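Local atomic coordinates of response regulator aspartate phosphatase H (Bacillus subtilis, PDB entry 3Q15), a protein that dephosphorylates the sporulation phosphotransferase Spo0F and also acts on the competence regulator ComA, helping to separate competence and sporulation in time. Residues M58-R61 with H62-L66; G108-E111 with F112-E116. All coordinates share one frame; numbering follows the deposited sequence.

Contact 1: M58-R61 with H62-L66; sequences MCFR and HQLML
With CG anti to the backbone N (chi1 -176°), the Phe60 ring is brought beside Leu64 one turn on, while Leu64 has CG anti to its carbonyl carbon (chi1 -77°). The two meet obliquely, Phe60 CE2 lying 3.9 Å from Leu64 CD1. Leu64 CB and CG also rest against backbone oxygens, CG 3.6 Å from Phe60 O. The i to i+4 bonds of the alpha-helix hold the backbone, from His62 N to Met58 O at 2.7 Å and from Leu64 N to Phe60 O at 3.0 Å. This is helix 49-67 of the N-terminal three-helix bundle domain, and both apolar residues suit their place, since each also touches Leu95 of helix 93-113. An alanine in place of Leu64 would probably leave the Phe60 ring without its neighbour one turn on, and so freer to turn, and open a gap beside Leu95. The Arg61 side chain touches Ile23, Leu85 and Leu99, and its long methylene chain probably suits these apolar neighbours. Arg61 NH1 ends 4.1 Å from Met65 CB, the two side chains running nearly perpendicular. His62 suits a buried polar position: ND1 is hydrogen-bonded to Trp19 and NE2 to Glu32.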
# COMPACT_ATOMS: atom_id res chain seq x y z
N MET A 58 -1.79 -26.20 15.20
CA MET A 58 -0.45 -26.39 15.75
C MET A 58 -0.42 -27.57 16.72
O MET A 58 0.55 -28.33 16.75
CB MET A 58 0.07 -25.12 16.43
CG MET A 58 1.55 -25.17 16.75
SD MET A 58 2.57 -25.38 15.27
CE MET A 58 2.11 -23.93 14.33
N CYS A 59 -1.48 -27.73 17.50
CA CYS A 59 -1.61 -28.88 18.39
C CYS A 59 -1.51 -30.19 17.60
O CYS A 59 -0.92 -31.16 18.07
CB CYS A 59 -2.93 -28.84 19.16
SG CYS A 59 -2.99 -27.66 20.53
N PHE A 60 -2.09 -30.19 16.41
CA PHE A 60 -2.08 -31.37 15.55
C PHE A 60 -0.69 -31.59 14.98
O PHE A 60 -0.18 -32.71 14.95
CB PHE A 60 -3.11 -31.21 14.43
CG PHE A 60 -3.25 -32.42 13.54
CD1 PHE A 60 -3.95 -33.54 13.98
CD2 PHE A 60 -2.71 -32.43 12.27
CE1 PHE A 60 -4.08 -34.65 13.16
CE2 PHE A 60 -2.84 -33.54 11.45
CZ PHE A 60 -3.52 -34.65 11.89
N ARG A 61 -0.08 -30.50 14.52
CA ARG A 61 1.28 -30.55 13.98
C ARG A 61 2.24 -31.02 15.07
O ARG A 61 3.16 -31.80 14.80
CB ARG A 61 1.68 -29.18 13.44
CG ARG A 61 3.06 -29.14 12.82
CD ARG A 61 3.21 -30.19 11.72
NE ARG A 61 4.53 -30.12 11.10
CZ ARG A 61 5.61 -30.73 11.58
NH1 ARG A 61 5.52 -31.46 12.68
NH2 ARG A 61 6.78 -30.61 10.96
N HIS A 62 2.03 -30.54 16.29
CA HIS A 62 2.85 -30.94 17.43
C HIS A 62 2.73 -32.44 17.70
O HIS A 62 3.71 -33.10 18.04
CB HIS A 62 2.44 -30.15 18.68
CG HIS A 62 3.19 -30.55 19.92
ND1 HIS A 62 4.33 -29.90 20.34
CD2 HIS A 62 2.97 -31.54 20.82
CE1 HIS A 62 4.77 -30.46 21.45
NE2 HIS A 62 3.96 -31.46 21.76
N GLN A 63 1.52 -32.98 17.54
CA GLN A 63 1.29 -34.40 17.76
C GLN A 63 1.95 -35.24 16.66
O GLN A 63 2.47 -36.32 16.92
CB GLN A 63 -0.21 -34.70 17.84
CG GLN A 63 -0.53 -36.15 18.20
CD GLN A 63 0.01 -36.54 19.57
OE1 GLN A 63 -0.04 -35.75 20.52
NE2 GLN A 63 0.55 -37.75 19.68
N LEU A 64 1.92 -34.73 15.43
CA LEU A 64 2.61 -35.39 14.33
C LEU A 64 4.09 -35.54 14.64
O LEU A 64 4.69 -36.57 14.33
CB LEU A 64 2.43 -34.60 13.03
CG LEU A 64 1.08 -34.74 12.32
CD1 LEU A 64 1.02 -33.87 11.08
CD2 LEU A 64 0.81 -36.20 11.97
N MET A 65 4.68 -34.52 15.25
CA MET A 65 6.09 -34.57 15.61
C MET A 65 6.37 -35.71 16.58
O MET A 65 7.34 -36.45 16.42
CB MET A 65 6.55 -33.25 16.23
CG MET A 65 7.95 -33.30 16.80
SD MET A 65 8.41 -31.79 17.66
CE MET A 65 7.20 -31.78 18.98
N LEU A 66 5.51 -35.84 17.59
CA LEU A 66 5.62 -36.93 18.56
C LEU A 66 5.43 -38.29 17.90
O LEU A 66 6.13 -39.25 18.22
CB LEU A 66 4.61 -36.74 19.70
CG LEU A 66 4.69 -35.42 20.48
CD1 LEU A 66 3.54 -35.30 21.46
CD2 LEU A 66 6.03 -35.29 21.20

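Contact 2: G108-E111 with F112-E116; sequences GMYE and FDQKE
Glu111 and Gln114 run alongside each other in the same direction, with Gln114 NE2 giving a hydrogen bond to Glu111 OE1 at 2.8 Å. The amide comes from above the carboxylate plane, 45° out of it, the two flat groups 69° apart. A Schellman motif ends helix 93-113 here: Glu116 N reaches Glu111 O at 2.8 Å and Lys115 N reaches Phe112 O at 3.0 Å, with Lys115 the positive-phi C-prime residue. Gln114 follows the last helical residue with CG wedged between its backbone N and carbonyl carbon, from where its extended chain carries the amide back over the helix end. A glutamine suits this place because its amide N-H can be given to the carboxylate; Gln114 OE1 meanwhile lies 3.8 Å from Tyr110 CE2. Further out, Arg107 makes a salt bridge to Glu111 OE2, which probably fixes the group's rotation and favours its charged form, though Glu116 OE1, 5.0 Å from Glu111 OE1, would work against it. On another side of the helix the polarisable thioether of Met109 makes a Met-aromatic contact with Phe112, and both touch Tyr124 of helix 117-128. The sulfur, SD, lies 5.4 Å from the Phe112 ring centroid, 39° off the ring normal.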
# COMPACT_ATOMS: atom_id res chain seq x y z
N GLY A 108 2.51 -10.46 10.88
CA GLY A 108 2.19 -9.17 10.29
C GLY A 108 1.34 -8.32 11.22
O GLY A 108 1.58 -7.13 11.39
N MET A 109 0.34 -8.95 11.84
CA MET A 109 -0.51 -8.25 12.79
C MET A 109 0.27 -7.84 14.04
O MET A 109 0.03 -6.77 14.60
CB MET A 109 -1.72 -9.10 13.16
CG MET A 109 -2.75 -9.26 12.04
SD MET A 109 -3.37 -7.68 11.43
CE MET A 109 -4.54 -8.22 10.18
N TYR A 110 1.21 -8.67 14.46
CA TYR A 110 2.05 -8.33 15.61
C TYR A 110 2.87 -7.07 15.32
O TYR A 110 2.96 -6.17 16.16
CB TYR A 110 2.96 -9.49 15.99
CG TYR A 110 3.90 -9.18 17.14
CD1 TYR A 110 3.46 -9.22 18.46
CD2 TYR A 110 5.23 -8.85 16.91
CE1 TYR A 110 4.33 -8.93 19.52
CE2 TYR A 110 6.10 -8.57 17.95
CZ TYR A 110 5.64 -8.61 19.25
OH TYR A 110 6.50 -8.33 20.30
N GLU A 111 3.47 -7.03 14.14
CA GLU A 111 4.23 -5.86 13.72
C GLU A 111 3.31 -4.65 13.64
O GLU A 111 3.67 -3.55 14.07
CB GLU A 111 4.92 -6.12 12.38
CG GLU A 111 5.95 -7.25 12.44
CD GLU A 111 7.15 -6.92 13.32
OE1 GLU A 111 7.35 -5.73 13.64
OE2 GLU A 111 7.89 -7.85 13.70
N PHE A 112 2.12 -4.86 13.09
CA PHE A 112 1.12 -3.79 12.99
C PHE A 112 0.76 -3.23 14.36
O PHE A 112 0.65 -2.02 14.53
CB PHE A 112 -0.13 -4.30 12.26
CG PHE A 112 -1.28 -3.34 12.29
CD1 PHE A 112 -1.38 -2.32 11.36
CD2 PHE A 112 -2.28 -3.46 13.25
CE1 PHE A 112 -2.43 -1.44 11.38
CE2 PHE A 112 -3.33 -2.58 13.28
CZ PHE A 112 -3.41 -1.57 12.34
N ASP A 113 0.58 -4.12 15.33
CA ASP A 113 0.19 -3.72 16.68
C ASP A 113 1.28 -2.94 17.43
O ASP A 113 0.98 -2.20 18.37
CB ASP A 113 -0.25 -4.93 17.50
CG ASP A 113 -1.60 -5.46 17.07
OD1 ASP A 113 -2.37 -4.69 16.46
OD2 ASP A 113 -1.89 -6.65 17.33
N GLN A 114 2.53 -3.12 17.02
CA GLN A 114 3.61 -2.35 17.62
C GLN A 114 4.02 -1.21 16.69
O GLN A 114 5.09 -0.63 16.84
CB GLN A 114 4.80 -3.24 17.98
CG GLN A 114 5.57 -3.81 16.81
CD GLN A 114 6.76 -4.63 17.26
OE1 GLN A 114 6.95 -4.85 18.46
NE2 GLN A 114 7.57 -5.09 16.31
N LYS A 115 3.16 -0.93 15.72
CA LYS A 115 3.35 0.19 14.80
C LYS A 115 4.60 0.06 13.93
O LYS A 115 5.13 1.06 13.44
CB LYS A 115 3.35 1.52 15.56
CG LYS A 115 2.11 1.75 16.41
CD LYS A 115 2.10 3.13 17.06
CE LYS A 115 1.74 4.21 16.06
NZ LYS A 115 0.38 4.00 15.49
N GLU A 116 5.07 -1.17 13.74
CA GLU A 116 6.14 -1.42 12.78
C GLU A 116 5.47 -1.68 11.43
O GLU A 116 5.34 -2.82 11.00
CB GLU A 116 6.98 -2.63 13.20
CG GLU A 116 7.84 -2.40 14.44
CD GLU A 116 9.05 -1.55 14.15
OE1 GLU A 116 9.25 -1.16 12.98
OE2 GLU A 116 9.82 -1.27 15.10

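Contact 1 precedes contact 2 along the chain, contact 1 within helix 49-67 and contact 2 at the C-terminal end of helix 93-113. Their centres are about 28 Å apart and their nearest atoms about 14 Å, so they do not touch. Helix 93-113 nonetheless relates them: its early residues Leu95 and Leu99 pack on contact 1, whereas its last turn and the residues that follow form contact 2. Helix 9-24 is a second common neighbour, with Trp19 and Ile23 beside contact 1 and Ser10 and Val14 beside contact 2. Helix 9-24, a bundle helix, thus reaches from one contact to the other, and helix 93-113 runs from the bundle into the predicted first TPR repeat.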